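Local coordinates for hemopexin fold protein CP4 (Vigna unguiculata, PDB 3OYO), which folds as a four-bladed haemopexin-type beta-propeller in cow pea seeds, binds calcium, and has a physiological role that is not firmly established, at residues Pro2-Phe8 and Asp172-Ala176. Numbering follows the deposited sequence.
Sequences PYINAAF and DACFA. With CA (calcium ion), chain C.
Asn-5 and Asp-172 share a calcium ion near the axis of a four-bladed haemopexin beta-propeller. Each segment holds the innermost strand of its blade, 6-9 in the first and 173-176 in the last. Residues 6-8 and 173-176 run parallel, at 3°, and their axes come within 5.3 Å. They form no sheet together. Each hydrogen-bonds within its own blade, where Asn-5 and Ala-6 make a classic beta bulge against Phe-19, and Asp-172 and Ala-173 another against Phe-186.

The closely packed part is buried and apolar: Ala-173, Ile-4, Ala-7 and Phe-175. Ala-173 CB points toward residues 2-8 and sits 3.6 Å from Ile-4 O. The CG2 branch of Ile-4, anti to its own N, meets Ala-173 CB at 3.9 Å. Further along, Ala-7 CB approaches Phe-175 CD1 obliquely at 4.0 Å. The Phe-175 ring then leads away, toward Val-16, Tyr-184 and Trp-216.

On the solvent side, Pro-2 and Asp-172 are partly exposed. Here Pro-2 crosses the Asp-172 side chain at about a right angle, and Pro-2 CB lies 3.3 Å from Asp-172 OD2. That oxygen accepts a hydrogen bond from Gly-188 N.

The calcium binds the carbonyl oxygens of both Asn-5 and Asp-172, and Asp-63 and Asp-119 from the middle blades add theirs. The metal probably offsets the repulsion among these oxygens. Asn-5 also bends its amide back to the ion, with chi1 at -156° and CG beside the carbonyl carbon. Asn-5 O binds calcium at 2.5 Å. Asn-5 OD1 reaches the same calcium at 2.7 Å.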
loop_
_atom_site.group_PDB
_atom_site.type_symbol
_atom_site.label_atom_id
_atom_site.label_comp_id
_atom_site.label_asym_id
_atom_site.label_seq_id
_atom_site.Cartn_x
_atom_site.Cartn_y
_atom_site.Cartn_z
ATOM N N PRO A 2 -1.507 -0.338 13.898
ATOM C CA PRO A 2 -0.239 -0.538 13.195
ATOM C C PRO A 2 0.337 0.860 12.934
ATOM O O PRO A 2 -0.411 1.800 12.687
ATOM C CB PRO A 2 -0.666 -1.220 11.892
ATOM C CG PRO A 2 -1.981 -0.605 11.589
ATOM C CD PRO A 2 -2.652 -0.552 12.996
ATOM N N TYR A 3 1.637 1.010 13.064
ATOM C CA TYR A 3 2.319 2.279 12.796
ATOM C C TYR A 3 1.910 2.882 11.442
ATOM O O TYR A 3 1.487 4.037 11.356
ATOM C CB TYR A 3 3.824 2.062 12.916
ATOM C CG TYR A 3 4.342 2.101 14.357
ATOM C CD1 TYR A 3 3.492 1.833 15.412
ATOM C CD2 TYR A 3 5.696 2.406 14.647
ATOM C CE1 TYR A 3 3.932 1.878 16.730
ATOM C CE2 TYR A 3 6.158 2.447 15.959
ATOM C CZ TYR A 3 5.268 2.169 16.993
ATOM O OH TYR A 3 5.653 2.231 18.307
ATOM N N ILE A 4 1.989 2.075 10.380
ATOM C CA ILE A 4 1.601 2.523 9.048
ATOM C C ILE A 4 0.425 1.622 8.572
ATOM O O ILE A 4 0.498 0.397 8.601
ATOM C CB ILE A 4 2.829 2.490 8.068
ATOM C CG1 ILE A 4 3.924 3.457 8.567
ATOM C CG2 ILE A 4 2.404 2.835 6.611
ATOM C CD1 ILE A 4 5.305 3.257 7.960
ATOM N N ASN A 5 -0.670 2.264 8.159
ATOM C CA ASN A 5 -1.820 1.556 7.754
ATOM C C ASN A 5 -1.894 1.431 6.240
ATOM O O ASN A 5 -2.557 0.538 5.726
ATOM C CB ASN A 5 -3.080 2.235 8.308
ATOM C CG ASN A 5 -4.249 1.257 8.432
ATOM O OD1 ASN A 5 -4.044 0.056 8.325
ATOM N ND2 ASN A 5 -5.456 1.761 8.737
ATOM N N ALA A 6 -1.243 2.326 5.504
ATOM C CA ALA A 6 -1.288 2.220 4.027
ATOM C C ALA A 6 -0.143 3.000 3.453
ATOM O O ALA A 6 0.362 3.918 4.095
ATOM C CB ALA A 6 -2.635 2.750 3.501
ATOM N N ALA A 7 0.282 2.653 2.240
ATOM C CA ALA A 7 1.428 3.324 1.614
ATOM C C ALA A 7 1.373 3.117 0.124
ATOM O O ALA A 7 0.944 2.068 -0.332
ATOM C CB ALA A 7 2.742 2.726 2.151
ATOM N N PHE A 8 1.777 4.119 -0.651
ATOM C CA PHE A 8 1.850 3.950 -2.084
ATOM C C PHE A 8 2.911 4.884 -2.609
ATOM O O PHE A 8 3.114 6.018 -2.114
ATOM C CB PHE A 8 0.478 4.120 -2.804
ATOM C CG PHE A 8 -0.014 5.558 -2.949
ATOM C CD1 PHE A 8 -0.955 6.096 -2.047
ATOM C CD2 PHE A 8 0.397 6.344 -4.014
ATOM C CE1 PHE A 8 -1.467 7.394 -2.219
ATOM C CE2 PHE A 8 -0.070 7.658 -4.192
ATOM C CZ PHE A 8 -1.010 8.196 -3.281
ATOM N N ASP A 172 0.154 -5.294 7.258
ATOM C CA ASP A 172 -0.539 -4.044 7.498
ATOM C C ASP A 172 -0.406 -3.019 6.393
ATOM O O ASP A 172 -1.320 -2.257 6.165
ATOM C CB ASP A 172 -0.125 -3.413 8.826
ATOM C CG ASP A 172 -0.699 -4.133 10.006
ATOM O OD1 ASP A 172 -1.883 -4.522 9.974
ATOM O OD2 ASP A 172 0.011 -4.302 11.003
ATOM N N ALA A 173 0.744 -2.942 5.738
ATOM C CA ALA A 173 0.919 -1.986 4.667
ATOM C C ALA A 173 2.124 -2.397 3.871
ATOM O O ALA A 173 2.953 -3.180 4.375
ATOM C CB ALA A 173 1.085 -0.527 5.194
ATOM N N CYS A 174 2.224 -1.884 2.642
ATOM C CA CYS A 174 3.375 -2.178 1.781
ATOM C C CYS A 174 3.315 -1.282 0.583
ATOM O O CYS A 174 2.270 -0.706 0.320
ATOM C CB CYS A 174 3.381 -3.648 1.332
ATOM S SG CYS A 174 1.834 -4.333 0.742
ATOM N N PHE A 175 4.426 -1.115 -0.110
ATOM C CA PHE A 175 4.470 -0.355 -1.355
ATOM C C PHE A 175 5.619 -0.815 -2.255
ATOM O O PHE A 175 6.614 -1.382 -1.781
ATOM C CB PHE A 175 4.567 1.160 -1.102
ATOM C CG PHE A 175 5.912 1.623 -0.555
ATOM C CD1 PHE A 175 6.270 1.387 0.762
ATOM C CD2 PHE A 175 6.809 2.320 -1.390
ATOM C CE1 PHE A 175 7.474 1.839 1.227
ATOM C CE2 PHE A 175 8.004 2.761 -0.950
ATOM C CZ PHE A 175 8.371 2.513 0.351
ATOM N N ALA A 176 5.467 -0.574 -3.558
ATOM C CA ALA A 176 6.507 -0.921 -4.514
ATOM C C ALA A 176 7.548 0.187 -4.545
ATOM O O ALA A 176 7.203 1.355 -4.705
ATOM C CB ALA A 176 5.912 -1.102 -5.896
HETATM CA CA CA C . -3.791 -1.628 6.230
#